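Local coordinates for Poly(Beta-D-mannuronate) lyase (Pseudopedobacter saltans, PDB 7O79), which probably cleaves the polymannuronate stretches of alginate by beta-elimination, as a family 6 polysaccharide lyase built on a parallel beta-helix, at residues A[133-138]-A[160-165]; A[171-176]-A[204-209]; A[200-205]-A[225-230]; A[245-250]-A[273-278]. One frame throughout, in Å; residues are numbered along the deposited sequence.

How the interactions relate
The four segment pairs lie along one stretch of a parallel beta-helix and join neighbouring coils. Interactions 1, 3 and 4 are parallel strand pairings of the same ladder, whereas interaction 2 is a contact between a loop and a turn. Phe161 O of interaction 1 accepts from Glu201 N of interaction 3 at 2.9 Å, and Phe246 O of interaction 4 accepts from Val225 N of interaction 3 at 2.7 Å. Interaction 2 sits on another side of the coils, yet it shares His204 and Gly205 with interaction 3 and meets interaction 1 where Pro165 O lies 3.0 Å from Arg172 NH1. Interactions 1 and 4 do not touch, their nearest atoms being about 10 Å apart.

Interaction 1. Residues A[133-138]-A[160-165]; sequences SFKGKN and YFKDIP
Phe134 and Phe161 form the tight half of this contact, lying side by side on one face of two parallel strands and pointing the same way. Their planes differ by only 13°, but the rings are slid apart, so they barely overlap. Phe134 CD2 touches Phe161 CE2 at 3.4 Å. Beneath them the backbones are joined by Phe134 N to Tyr160 O (2.8 Å) and by Lys162 N to Phe134 O (2.9 Å). Phe161 continues the row onto Phe200 of the next coil, the ladder of aromatic side chains being part of the beta-helix interior. Past the strands, Ile164 CG2 packs 3.4 Å from Lys137 O, while its CD1 reaches back to Gly136 N.

The opposite face, with Lys135 and Lys162, is looser and partly exposed. Lys135 CG is anti to the backbone N (chi1 -179°). The side chain lies side by side with that of Asp163, and Lys135 CE is 3.4 Å from Asp163 OD2. Its NZ stays 4.0 Å from Asp163 OD2, beyond a salt bridge; a water that donates to Asp163 OD2 links the two, with only a weak bond from Lys135 NZ. The chemistry thus divides by face: apolar rings inside, and outside an attraction between opposite charges that is probably softened by solvent.

Interaction 2. Residues A[171-176]-A[204-209]; sequences GREIFR and HGEGME
Glu206 reaches across to Gly171 and Arg172, and its OE2 takes two backbone donors at once: Gly171 N at 2.9 Å and Arg172 N at 3.0 Å. Arg172 N uses the anti lone pair of OE2, whereas Gly171 N meets the oxygen nearly along its C-O axis. The other carboxylate oxygen, Glu206 OE1, accepts from Glu209 N at 3.0 Å, so both ends of the group are fixed by main-chain N-H groups. In return Glu206 N donates to Arg172 O (3.0 Å), from well above the carbonyl plane.

Further out, Glu173 crosses Glu206 with the carboxylate planes 40° apart, and Glu173 OE2 stands 3.6 Å from Glu206 OE2; the donors around Glu206 would be expected to offset part of this repulsion. Arg172 lays a face of its guanidinium over Gly205 CA, which is 3.9 Å from Arg172 CZ, and its NE and NH1 are held by Asn139 O and Pro165 O. A type II' turn from His204 to Gly207, with Gly205 at positive phi, presents Glu206 to its donors. Beyond it Ile174 packs against both Phe161 and Phe200, just before strand 175-177, which runs between strands 144-146 and 209-214 in the parallel ladder of the beta-helix.

Interaction 3. Residues A[200-205]-A[225-230]; sequences FERAHG and VISTKG
Phe200 with Val225 and Glu201 with Ile226 make a parallel strand pairing between successive coils of the beta-helix, which continues into the turns that follow. On the interior face Phe200 CD1 meets Val225 CG2 at 3.6 Å. Ile226 N donates to Phe200 O (2.8 Å), and Arg202 N donates to Ile226 O (3.1 Å), an oxygen that also receives Thr228 OG1. That hydroxyl oxygen in turn takes a weak bond from Ala203 N. In the turns, Ser227 OG sits over the centre of one face of the Arg202 guanidinium, 3.5 Å from Arg202 CZ.

His204 is held by one hydrogen bond at ND1 and flanked on both faces. Lys229 N donates to His204 ND1 at 3.1 Å, nearly straight at the hydrogen but 25° out of the ring plane. Lys229 CG lies over one ring face, 4.0 Å from the His204 centroid, and Arg202 O lies over the opposite face. Using ND1 as an acceptor for a main-chain N-H ties the ring to the neighbouring coil and restricts its rotation.

Interaction 4. Residues A[245-250]-A[273-278]; sequences NFIFGE and RDVDGD
Phe248 and Arg273 cross obliquely on one face of a short parallel pairing, with ring and guanidinium planes 17° apart. The meeting is made by methylenes: Phe248 CD1 lies 3.9 Å from Arg273 CG, with Arg273 CD slightly farther from the same ring atom. Arg273 CG stands between its own backbone N and carbonyl carbon (chi1 63°), which brings it beside the phenyl ring. The guanidinium then grips Asp274 side-on in a salt bridge. Arg273 NE reaches Asp274 OD2 at 2.7 Å, with that oxygen in the guanidinium plane, though NE itself sits 44° out of the carboxylate plane. Arg273 NH2 holds Asp274 OD1 at 2.9 Å, and Asn327 is a second partner of OD1.

The backbone beneath is a parallel pairing between successive coils of the beta-helix, here at the end of strand 241-248: Arg273 N donates to Ile247 O (2.9 Å) and Gly249 N to Arg273 O (2.9 Å). On the other face of the strand from Phe248, Ile247 meets Val275 on the buried side, where Ile247 CG2 touches Val275 CG1 at 3.8 Å. Val275 also packs on Val328 of the following coil.

On the more exposed side Asp274 CB packs against the backbone of Glu250, and a water bridges the two segments, accepting from Glu250 N at 2.9 Å and donating to Asp274 OD2 at 2.7 Å.

Interaction 1. Residues A[133-138]-A[160-165]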
loop_
_atom_site.group_PDB
_atom_site.type_symbol
_atom_site.label_atom_id
_atom_site.label_comp_id
_atom_site.label_asym_id
_atom_site.label_seq_id
_atom_site.Cartn_x
_atom_site.Cartn_y
_atom_site.Cartn_z
ATOM N N SER A 133 6.903 -8.865 10.894
ATOM C CA SER A 133 5.533 -9.344 11.062
ATOM C C SER A 133 4.723 -8.345 11.874
ATOM O O SER A 133 5.216 -7.770 12.846
ATOM C CB SER A 133 5.470 -10.712 11.766
ATOM O OG SER A 133 6.036 -11.728 10.972
ATOM N N PHE A 134 3.461 -8.178 11.485
ATOM C CA PHE A 134 2.578 -7.180 12.072
ATOM C C PHE A 134 1.201 -7.792 12.268
ATOM O O PHE A 134 0.574 -8.244 11.305
ATOM C CB PHE A 134 2.516 -5.931 11.183
ATOM C CG PHE A 134 3.874 -5.385 10.821
ATOM C CD1 PHE A 134 4.518 -4.503 11.676
ATOM C CD2 PHE A 134 4.540 -5.821 9.689
ATOM C CE1 PHE A 134 5.760 -4.005 11.381
ATOM C CE2 PHE A 134 5.796 -5.331 9.378
ATOM C CZ PHE A 134 6.415 -4.416 10.228
ATOM N N LYS A 135 0.729 -7.805 13.510
ATOM C CA LYS A 135 -0.513 -8.492 13.832
ATOM C C LYS A 135 -1.367 -7.669 14.788
ATOM O O LYS A 135 -0.897 -7.266 15.857
ATOM C CB LYS A 135 -0.229 -9.863 14.450
ATOM C CG LYS A 135 -1.520 -10.607 14.775
ATOM C CD LYS A 135 -1.271 -11.975 15.382
ATOM C CE LYS A 135 -2.588 -12.715 15.596
ATOM N NZ LYS A 135 -3.412 -12.032 16.626
ATOM N N GLY A 136 -2.621 -7.427 14.411
ATOM C CA GLY A 136 -3.617 -6.971 15.357
ATOM C C GLY A 136 -3.796 -5.472 15.524
ATOM O O GLY A 136 -4.529 -5.060 16.433
ATOM N N LYS A 137 -3.177 -4.635 14.688
ATOM C CA LYS A 137 -3.355 -3.196 14.857
ATOM C C LYS A 137 -4.834 -2.829 14.753
ATOM O O LYS A 137 -5.535 -3.262 13.830
ATOM C CB LYS A 137 -2.550 -2.421 13.821
ATOM C CG LYS A 137 -2.582 -0.919 14.059
ATOM C CD LYS A 137 -1.951 -0.137 12.910
ATOM C CE LYS A 137 -1.439 1.191 13.403
ATOM N NZ LYS A 137 -2.528 2.235 13.351
ATOM N N ASN A 138 -5.324 -2.039 15.715
ATOM C CA ASN A 138 -6.758 -1.807 15.788
ATOM C C ASN A 138 -7.134 -0.339 15.955
ATOM O O ASN A 138 -8.318 -0.040 16.145
ATOM C CB ASN A 138 -7.374 -2.664 16.905
ATOM C CG ASN A 138 -7.048 -2.160 18.307
ATOM O OD1 ASN A 138 -6.318 -1.187 18.487
ATOM N ND2 ASN A 138 -7.632 -2.809 19.309
ATOM N N TYR A 160 4.845 -9.722 6.726
ATOM C CA TYR A 160 3.625 -10.465 6.995
ATOM C C TYR A 160 2.674 -9.557 7.766
ATOM O O TYR A 160 3.013 -9.088 8.862
ATOM C CB TYR A 160 3.965 -11.736 7.781
ATOM C CG TYR A 160 2.834 -12.713 7.998
ATOM C CD1 TYR A 160 1.747 -12.767 7.133
ATOM C CD2 TYR A 160 2.868 -13.604 9.071
ATOM C CE1 TYR A 160 0.725 -13.684 7.328
ATOM C CE2 TYR A 160 1.841 -14.516 9.282
ATOM C CZ TYR A 160 0.783 -14.556 8.407
ATOM O OH TYR A 160 -0.224 -15.461 8.619
ATOM N N PHE A 161 1.485 -9.311 7.201
ATOM C CA PHE A 161 0.469 -8.464 7.829
ATOM C C PHE A 161 -0.779 -9.308 8.062
ATOM O O PHE A 161 -1.453 -9.708 7.107
ATOM C CB PHE A 161 0.156 -7.229 6.979
ATOM C CG PHE A 161 1.382 -6.456 6.548
ATOM C CD1 PHE A 161 2.090 -6.822 5.414
ATOM C CD2 PHE A 161 1.828 -5.372 7.299
ATOM C CE1 PHE A 161 3.220 -6.122 5.014
ATOM C CE2 PHE A 161 2.958 -4.657 6.906
ATOM C CZ PHE A 161 3.666 -5.043 5.765
ATOM N N LYS A 162 -1.098 -9.553 9.330
ATOM C CA LYS A 162 -2.051 -10.583 9.709
ATOM C C LYS A 162 -3.071 -10.047 10.705
ATOM O O LYS A 162 -2.699 -9.386 11.678
ATOM C CB LYS A 162 -1.332 -11.776 10.329
ATOM C CG LYS A 162 -2.269 -12.869 10.803
ATOM C CD LYS A 162 -1.505 -13.994 11.470
ATOM C CE LYS A 162 -2.250 -15.324 11.351
ATOM N NZ LYS A 162 -1.611 -16.378 12.195
ATOM N N ASP A 163 -4.344 -10.385 10.481
ATOM C CA ASP A 163 -5.430 -10.126 11.434
ATOM C C ASP A 163 -5.440 -8.667 11.879
ATOM O O ASP A 163 -5.248 -8.336 13.054
ATOM C CB ASP A 163 -5.349 -11.044 12.659
ATOM C CG ASP A 163 -5.402 -12.520 12.311
ATOM O OD1 ASP A 163 -6.073 -12.900 11.332
ATOM O OD2 ASP A 163 -4.791 -13.311 13.049
ATOM N N ILE A 164 -5.650 -7.788 10.910
ATOM C CA ILE A 164 -5.815 -6.375 11.225
ATOM C C ILE A 164 -7.326 -6.199 11.335
ATOM O O ILE A 164 -8.023 -6.215 10.306
ATOM C CB ILE A 164 -5.181 -5.474 10.151
ATOM C CG1 ILE A 164 -3.726 -5.905 9.873
ATOM C CG2 ILE A 164 -5.275 -4.001 10.571
ATOM C CD1 ILE A 164 -2.793 -5.917 11.073
ATOM N N PRO A 165 -7.884 -6.108 12.546
ATOM C CA PRO A 165 -9.346 -6.182 12.685
ATOM C C PRO A 165 -10.073 -5.086 11.913
ATOM O O PRO A 165 -9.617 -3.946 11.801
ATOM C CB PRO A 165 -9.573 -6.068 14.196
ATOM C CG PRO A 165 -8.336 -5.499 14.751
ATOM C CD PRO A 165 -7.210 -5.924 13.841
HETATM O O HOH W 1 -6.067 -13.998 15.951
#

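Interaction 2. Residues A[171-176]-A[204-209]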
loop_
_atom_site.group_PDB
_atom_site.type_symbol
_atom_site.label_atom_id
_atom_site.label_comp_id
_atom_site.label_asym_id
_atom_site.label_seq_id
_atom_site.Cartn_x
_atom_site.Cartn_y
_atom_site.Cartn_z
ATOM N N GLY A 171 -8.520 5.835 6.929
ATOM C CA GLY A 171 -7.322 6.087 7.692
ATOM C C GLY A 171 -6.798 4.886 8.430
ATOM O O GLY A 171 -5.899 5.040 9.254
ATOM N N ARG A 172 -7.323 3.695 8.160
ATOM C CA ARG A 172 -6.773 2.443 8.677
ATOM C C ARG A 172 -6.308 1.543 7.533
ATOM O O ARG A 172 -6.565 0.336 7.517
ATOM C CB ARG A 172 -7.789 1.735 9.577
ATOM C CG ARG A 172 -8.137 2.549 10.831
ATOM C CD ARG A 172 -8.940 1.703 11.825
ATOM N NE ARG A 172 -8.144 0.553 12.229
ATOM C CZ ARG A 172 -8.554 -0.705 12.150
ATOM N NH1 ARG A 172 -9.770 -0.973 11.680
ATOM N NH2 ARG A 172 -7.738 -1.695 12.516
ATOM N N GLU A 173 -5.651 2.142 6.538
ATOM C CA GLU A 173 -5.007 1.390 5.471
ATOM C C GLU A 173 -3.882 0.537 6.040
ATOM O O GLU A 173 -3.382 0.776 7.146
ATOM C CB GLU A 173 -4.433 2.339 4.409
ATOM C CG GLU A 173 -5.449 3.299 3.791
ATOM C CD GLU A 173 -5.596 4.606 4.550
ATOM O OE1 GLU A 173 -6.091 5.581 3.944
ATOM O OE2 GLU A 173 -5.219 4.663 5.747
ATOM N N ILE A 174 -3.467 -0.471 5.274
ATOM C CA ILE A 174 -2.236 -1.157 5.668
ATOM C C ILE A 174 -1.017 -0.357 5.213
ATOM O O ILE A 174 -0.038 -0.216 5.961
ATOM C CB ILE A 174 -2.211 -2.599 5.134
ATOM C CG1 ILE A 174 -3.486 -3.351 5.552
ATOM C CG2 ILE A 174 -0.981 -3.331 5.679
ATOM C CD1 ILE A 174 -3.876 -3.174 7.045
ATOM N N PHE A 175 -1.074 0.205 4.000
ATOM C CA PHE A 175 -0.044 1.072 3.435
ATOM C C PHE A 175 -0.708 2.340 2.911
ATOM O O PHE A 175 -1.691 2.252 2.170
ATOM C CB PHE A 175 0.687 0.391 2.263
ATOM C CG PHE A 175 1.680 -0.682 2.661
ATOM C CD1 PHE A 175 1.267 -1.990 2.882
ATOM C CD2 PHE A 175 3.039 -0.391 2.728
ATOM C CE1 PHE A 175 2.196 -2.993 3.219
ATOM C CE2 PHE A 175 3.984 -1.388 3.047
ATOM C CZ PHE A 175 3.555 -2.688 3.284
ATOM N N ARG A 176 -0.171 3.509 3.266
ATOM C CA ARG A 176 -0.566 4.769 2.642
ATOM C C ARG A 176 0.699 5.501 2.192
ATOM O O ARG A 176 1.528 5.872 3.025
ATOM C CB ARG A 176 -1.409 5.632 3.595
ATOM C CG ARG A 176 -1.844 6.969 2.981
ATOM C CD ARG A 176 -2.731 7.835 3.914
ATOM N NE ARG A 176 -2.005 8.330 5.080
ATOM C CZ ARG A 176 -2.581 8.696 6.221
ATOM N NH1 ARG A 176 -3.905 8.662 6.346
ATOM N NH2 ARG A 176 -1.832 9.132 7.226
ATOM N N HIS A 204 -7.648 -6.563 7.274
ATOM C CA HIS A 204 -8.782 -5.726 6.884
ATOM C C HIS A 204 -8.506 -4.251 7.111
ATOM O O HIS A 204 -8.601 -3.445 6.182
ATOM C CB HIS A 204 -10.048 -6.137 7.648
ATOM C CG HIS A 204 -10.379 -7.593 7.547
ATOM N ND1 HIS A 204 -10.250 -8.302 6.374
ATOM C CD2 HIS A 204 -10.865 -8.467 8.462
ATOM C CE1 HIS A 204 -10.623 -9.555 6.571
ATOM N NE2 HIS A 204 -10.994 -9.683 7.832
ATOM N N GLY A 205 -8.217 -3.871 8.358
ATOM C CA GLY A 205 -8.151 -2.455 8.683
ATOM C C GLY A 205 -9.472 -1.784 8.355
ATOM O O GLY A 205 -10.545 -2.246 8.755
ATOM N N GLU A 206 -9.402 -0.706 7.573
ATOM C CA GLU A 206 -10.587 0.043 7.165
ATOM C C GLU A 206 -11.486 -0.708 6.193
ATOM O O GLU A 206 -12.625 -0.274 5.985
ATOM C CB GLU A 206 -10.172 1.378 6.533
ATOM C CG GLU A 206 -9.472 1.220 5.182
ATOM C CD GLU A 206 -9.006 2.541 4.611
ATOM O OE1 GLU A 206 -9.078 2.721 3.372
ATOM O OE2 GLU A 206 -8.569 3.403 5.398
ATOM N N GLY A 207 -11.021 -1.802 5.595
ATOM C CA GLY A 207 -11.859 -2.546 4.661
ATOM C C GLY A 207 -12.245 -1.751 3.434
ATOM O O GLY A 207 -13.369 -1.883 2.928
ATOM N N MET A 208 -11.337 -0.900 2.958
ATOM C CA MET A 208 -11.561 -0.085 1.775
ATOM C C MET A 208 -10.317 -0.118 0.905
ATOM O O MET A 208 -10.302 -0.772 -0.136
ATOM C CB MET A 208 -11.918 1.354 2.158
ATOM C CG MET A 208 -12.977 1.402 3.242
ATOM S SD MET A 208 -13.481 3.048 3.740
ATOM C CE MET A 208 -14.640 2.581 5.046
ATOM N N GLU A 209 -9.270 0.579 1.329
ATOM C CA GLU A 209 -8.002 0.592 0.614
ATOM C C GLU A 209 -6.993 -0.151 1.476
ATOM O O GLU A 209 -6.540 0.370 2.493
ATOM C CB GLU A 209 -7.573 2.020 0.308
ATOM C CG GLU A 209 -8.639 2.775 -0.453
ATOM C CD GLU A 209 -8.173 4.137 -0.952
ATOM O OE1 GLU A 209 -9.039 5.012 -1.201
ATOM O OE2 GLU A 209 -6.946 4.336 -1.094
HETATM O O HOH W 2 -6.845 -1.622 5.365
#

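Interaction 3. Residues A[200-205]-A[225-230]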
loop_
_atom_site.group_PDB
_atom_site.type_symbol
_atom_site.label_atom_id
_atom_site.label_comp_id
_atom_site.label_asym_id
_atom_site.label_seq_id
_atom_site.Cartn_x
_atom_site.Cartn_y
_atom_site.Cartn_z
ATOM N N PHE A 200 -0.495 -10.728 2.965
ATOM C CA PHE A 200 -1.543 -10.112 3.734
ATOM C C PHE A 200 -2.603 -11.191 4.023
ATOM O O PHE A 200 -3.043 -11.851 3.124
ATOM C CB PHE A 200 -2.219 -8.979 2.986
ATOM C CG PHE A 200 -1.317 -7.864 2.575
ATOM C CD1 PHE A 200 -0.481 -7.983 1.493
ATOM C CD2 PHE A 200 -1.366 -6.668 3.221
ATOM C CE1 PHE A 200 0.317 -6.942 1.111
ATOM C CE2 PHE A 200 -0.564 -5.633 2.844
ATOM C CZ PHE A 200 0.276 -5.768 1.795
ATOM N N GLU A 201 -2.962 -11.391 5.272
ATOM C CA GLU A 201 -4.000 -12.332 5.613
ATOM C C GLU A 201 -4.976 -11.709 6.582
ATOM O O GLU A 201 -4.629 -11.452 7.690
ATOM C CB GLU A 201 -3.396 -13.572 6.200
ATOM C CG GLU A 201 -4.378 -14.686 6.455
ATOM C CD GLU A 201 -3.878 -15.986 5.920
ATOM O OE1 GLU A 201 -2.681 -16.075 5.621
ATOM O OE2 GLU A 201 -4.682 -16.925 5.797
ATOM N N ARG A 202 -6.215 -11.584 6.172
ATOM C CA ARG A 202 -7.232 -10.908 6.954
ATOM C C ARG A 202 -6.734 -9.562 7.494
ATOM O O ARG A 202 -6.995 -9.209 8.600
ATOM C CB ARG A 202 -7.799 -11.820 8.038
ATOM C CG ARG A 202 -8.691 -12.878 7.444
ATOM C CD ARG A 202 -8.717 -14.174 8.214
ATOM N NE ARG A 202 -9.825 -15.009 7.763
ATOM C CZ ARG A 202 -9.770 -16.022 6.902
ATOM N NH1 ARG A 202 -8.654 -16.419 6.349
ATOM N NH2 ARG A 202 -10.870 -16.655 6.609
ATOM N N ALA A 203 -6.029 -8.824 6.656
ATOM C CA ALA A 203 -5.446 -7.524 7.006
ATOM C C ALA A 203 -6.438 -6.399 6.730
ATOM O O ALA A 203 -6.134 -5.410 6.055
ATOM C CB ALA A 203 -4.138 -7.308 6.254
ATOM N N HIS A 204 -7.648 -6.563 7.274
ATOM C CA HIS A 204 -8.782 -5.726 6.884
ATOM C C HIS A 204 -8.506 -4.251 7.111
ATOM O O HIS A 204 -8.601 -3.445 6.182
ATOM C CB HIS A 204 -10.048 -6.137 7.648
ATOM C CG HIS A 204 -10.379 -7.593 7.547
ATOM N ND1 HIS A 204 -10.250 -8.302 6.374
ATOM C CD2 HIS A 204 -10.865 -8.467 8.462
ATOM C CE1 HIS A 204 -10.623 -9.555 6.571
ATOM N NE2 HIS A 204 -10.994 -9.683 7.832
ATOM N N GLY A 205 -8.217 -3.871 8.358
ATOM C CA GLY A 205 -8.151 -2.455 8.683
ATOM C C GLY A 205 -9.472 -1.784 8.355
ATOM O O GLY A 205 -10.545 -2.246 8.755
ATOM N N VAL A 225 -2.504 -11.473 -1.210
ATOM C CA VAL A 225 -3.537 -10.879 -0.357
ATOM C C VAL A 225 -4.664 -11.891 -0.191
ATOM O O VAL A 225 -5.428 -12.143 -1.131
ATOM C CB VAL A 225 -4.075 -9.555 -0.930
ATOM C CG1 VAL A 225 -5.111 -8.983 -0.016
ATOM C CG2 VAL A 225 -2.935 -8.544 -1.146
ATOM N N ILE A 226 -4.807 -12.432 1.016
ATOM C CA ILE A 226 -5.704 -13.554 1.274
ATOM C C ILE A 226 -6.849 -13.076 2.159
ATOM O O ILE A 226 -6.618 -12.558 3.262
ATOM C CB ILE A 226 -4.961 -14.729 1.924
ATOM C CG1 ILE A 226 -3.913 -15.291 0.953
ATOM C CG2 ILE A 226 -5.949 -15.828 2.309
ATOM C CD1 ILE A 226 -3.138 -16.480 1.511
ATOM N N SER A 227 -8.077 -13.203 1.652
ATOM C CA SER A 227 -9.304 -13.028 2.442
ATOM C C SER A 227 -9.334 -11.693 3.191
ATOM O O SER A 227 -9.601 -11.635 4.396
ATOM C CB SER A 227 -9.470 -14.200 3.419
ATOM O OG SER A 227 -10.673 -14.087 4.161
ATOM N N THR A 228 -9.075 -10.603 2.471
ATOM C CA THR A 228 -8.941 -9.289 3.094
ATOM C C THR A 228 -9.953 -8.318 2.511
ATOM O O THR A 228 -10.104 -8.227 1.285
ATOM C CB THR A 228 -7.519 -8.725 2.930
ATOM O OG1 THR A 228 -6.573 -9.644 3.489
ATOM C CG2 THR A 228 -7.387 -7.349 3.616
ATOM N N LYS A 229 -10.639 -7.595 3.395
ATOM C CA LYS A 229 -11.602 -6.603 2.947
ATOM C C LYS A 229 -10.863 -5.433 2.302
ATOM O O LYS A 229 -9.786 -5.033 2.758
ATOM C CB LYS A 229 -12.437 -6.115 4.123
ATOM C CG LYS A 229 -13.323 -7.179 4.796
ATOM C CD LYS A 229 -14.114 -6.508 5.920
ATOM C CE LYS A 229 -14.855 -7.537 6.768
ATOM N NZ LYS A 229 -15.766 -8.339 5.891
ATOM N N GLY A 230 -11.441 -4.886 1.243
ATOM C CA GLY A 230 -10.805 -3.800 0.520
ATOM C C GLY A 230 -10.039 -4.293 -0.686
ATOM O O GLY A 230 -10.074 -5.473 -1.052
HETATM O O HOH W 3 -8.685 -2.171 3.509
#

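Interaction 4. Residues A[245-250]-A[273-278]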
loop_
_atom_site.group_PDB
_atom_site.type_symbol
_atom_site.label_atom_id
_atom_site.label_comp_id
_atom_site.label_asym_id
_atom_site.label_seq_id
_atom_site.Cartn_x
_atom_site.Cartn_y
_atom_site.Cartn_z
ATOM N N ASN A 245 0.679 -9.713 -8.556
ATOM C CA ASN A 245 0.079 -9.909 -7.244
ATOM C C ASN A 245 -0.952 -11.028 -7.308
ATOM O O ASN A 245 -1.470 -11.361 -8.374
ATOM C CB ASN A 245 -0.592 -8.629 -6.727
ATOM C CG ASN A 245 0.377 -7.471 -6.596
ATOM O OD1 ASN A 245 1.142 -7.405 -5.632
ATOM N ND2 ASN A 245 0.349 -6.543 -7.566
ATOM N N PHE A 246 -1.232 -11.618 -6.150
ATOM C CA PHE A 246 -2.238 -12.661 -6.017
ATOM C C PHE A 246 -3.259 -12.195 -4.998
ATOM O O PHE A 246 -2.910 -11.934 -3.844
ATOM C CB PHE A 246 -1.630 -13.985 -5.567
ATOM C CG PHE A 246 -0.756 -14.647 -6.593
ATOM C CD1 PHE A 246 -1.286 -15.575 -7.478
ATOM C CD2 PHE A 246 0.611 -14.392 -6.630
ATOM C CE1 PHE A 246 -0.480 -16.209 -8.411
ATOM C CE2 PHE A 246 1.423 -15.028 -7.570
ATOM C CZ PHE A 246 0.868 -15.940 -8.451
ATOM N N ILE A 247 -4.511 -12.097 -5.409
ATOM C CA ILE A 247 -5.577 -11.717 -4.495
ATOM C C ILE A 247 -6.526 -12.910 -4.425
ATOM O O ILE A 247 -7.282 -13.173 -5.364
ATOM C CB ILE A 247 -6.277 -10.422 -4.927
ATOM C CG1 ILE A 247 -5.236 -9.298 -5.009
ATOM C CG2 ILE A 247 -7.389 -10.034 -3.948
ATOM C CD1 ILE A 247 -5.798 -7.956 -5.408
ATOM N N PHE A 248 -6.455 -13.657 -3.318
ATOM C CA PHE A 248 -7.319 -14.808 -3.055
ATOM C C PHE A 248 -8.355 -14.356 -2.036
ATOM O O PHE A 248 -8.142 -14.447 -0.829
ATOM C CB PHE A 248 -6.527 -16.003 -2.531
ATOM C CG PHE A 248 -5.488 -16.518 -3.482
ATOM C CD1 PHE A 248 -5.846 -17.299 -4.565
ATOM C CD2 PHE A 248 -4.145 -16.256 -3.269
ATOM C CE1 PHE A 248 -4.890 -17.780 -5.452
ATOM C CE2 PHE A 248 -3.179 -16.745 -4.150
ATOM C CZ PHE A 248 -3.560 -17.515 -5.243
ATOM N N GLY A 249 -9.498 -13.875 -2.526
ATOM C CA GLY A 249 -10.498 -13.317 -1.631
ATOM C C GLY A 249 -11.197 -14.331 -0.744
ATOM O O GLY A 249 -11.751 -13.947 0.286
ATOM N N GLU A 250 -11.189 -15.609 -1.115
ATOM C CA GLU A 250 -11.901 -16.630 -0.351
ATOM C C GLU A 250 -13.323 -16.164 -0.028
ATOM O O GLU A 250 -13.845 -16.403 1.060
ATOM C CB GLU A 250 -11.134 -16.994 0.919
ATOM C CG GLU A 250 -9.817 -17.697 0.646
ATOM C CD GLU A 250 -9.058 -18.039 1.918
ATOM O OE1 GLU A 250 -7.929 -18.578 1.818
ATOM O OE2 GLU A 250 -9.596 -17.783 3.019
ATOM N N ARG A 273 -9.094 -13.656 -7.591
ATOM C CA ARG A 273 -10.199 -14.596 -7.643
ATOM C C ARG A 273 -10.964 -14.622 -6.328
ATOM O O ARG A 273 -10.410 -14.368 -5.255
ATOM C CB ARG A 273 -9.710 -15.993 -8.037
ATOM C CG ARG A 273 -8.748 -16.650 -7.065
ATOM C CD ARG A 273 -8.750 -18.171 -7.268
ATOM N NE ARG A 273 -10.117 -18.675 -7.292
ATOM C CZ ARG A 273 -10.693 -19.317 -8.309
ATOM N NH1 ARG A 273 -10.019 -19.554 -9.431
ATOM N NH2 ARG A 273 -11.965 -19.719 -8.194
ATOM N N ASP A 274 -12.265 -14.903 -6.443
ATOM C CA ASP A 274 -13.154 -15.098 -5.289
ATOM C C ASP A 274 -13.198 -13.844 -4.427
ATOM O O ASP A 274 -13.160 -13.904 -3.196
ATOM C CB ASP A 274 -12.759 -16.316 -4.445
ATOM C CG ASP A 274 -12.373 -17.533 -5.282
ATOM O OD1 ASP A 274 -13.108 -17.876 -6.223
ATOM O OD2 ASP A 274 -11.356 -18.188 -4.967
ATOM N N VAL A 275 -13.246 -12.697 -5.065
ATOM C CA VAL A 275 -13.486 -11.464 -4.334
ATOM C C VAL A 275 -14.964 -11.145 -4.443
ATOM O O VAL A 275 -15.664 -11.579 -5.369
ATOM C CB VAL A 275 -12.612 -10.285 -4.815
ATOM C CG1 VAL A 275 -11.134 -10.539 -4.493
ATOM C CG2 VAL A 275 -12.803 -10.072 -6.290
ATOM N N ASP A 276 -15.441 -10.404 -3.452
ATOM C CA ASP A 276 -16.842 -10.030 -3.366
ATOM C C ASP A 276 -17.196 -8.909 -4.336
ATOM O O ASP A 276 -18.312 -8.895 -4.865
ATOM C CB ASP A 276 -17.141 -9.622 -1.918
ATOM C CG ASP A 276 -18.615 -9.455 -1.647
ATOM O OD1 ASP A 276 -19.424 -10.112 -2.345
ATOM O OD2 ASP A 276 -18.952 -8.674 -0.725
ATOM N N GLY A 277 -16.266 -7.991 -4.601
ATOM C CA GLY A 277 -16.485 -6.829 -5.449
ATOM C C GLY A 277 -15.894 -7.002 -6.836
ATOM O O GLY A 277 -15.884 -8.104 -7.394
ATOM N N ASP A 278 -15.406 -5.894 -7.409
ATOM C CA ASP A 278 -14.897 -5.887 -8.778
ATOM C C ASP A 278 -13.441 -6.358 -8.841
ATOM O O ASP A 278 -12.680 -6.246 -7.878
ATOM C CB ASP A 278 -14.992 -4.486 -9.401
ATOM C CG ASP A 278 -16.428 -3.966 -9.522
ATOM O OD1 ASP A 278 -17.386 -4.730 -9.302
ATOM O OD2 ASP A 278 -16.592 -2.777 -9.881
HETATM O O HOH W 4 -9.705 -17.201 -3.068
#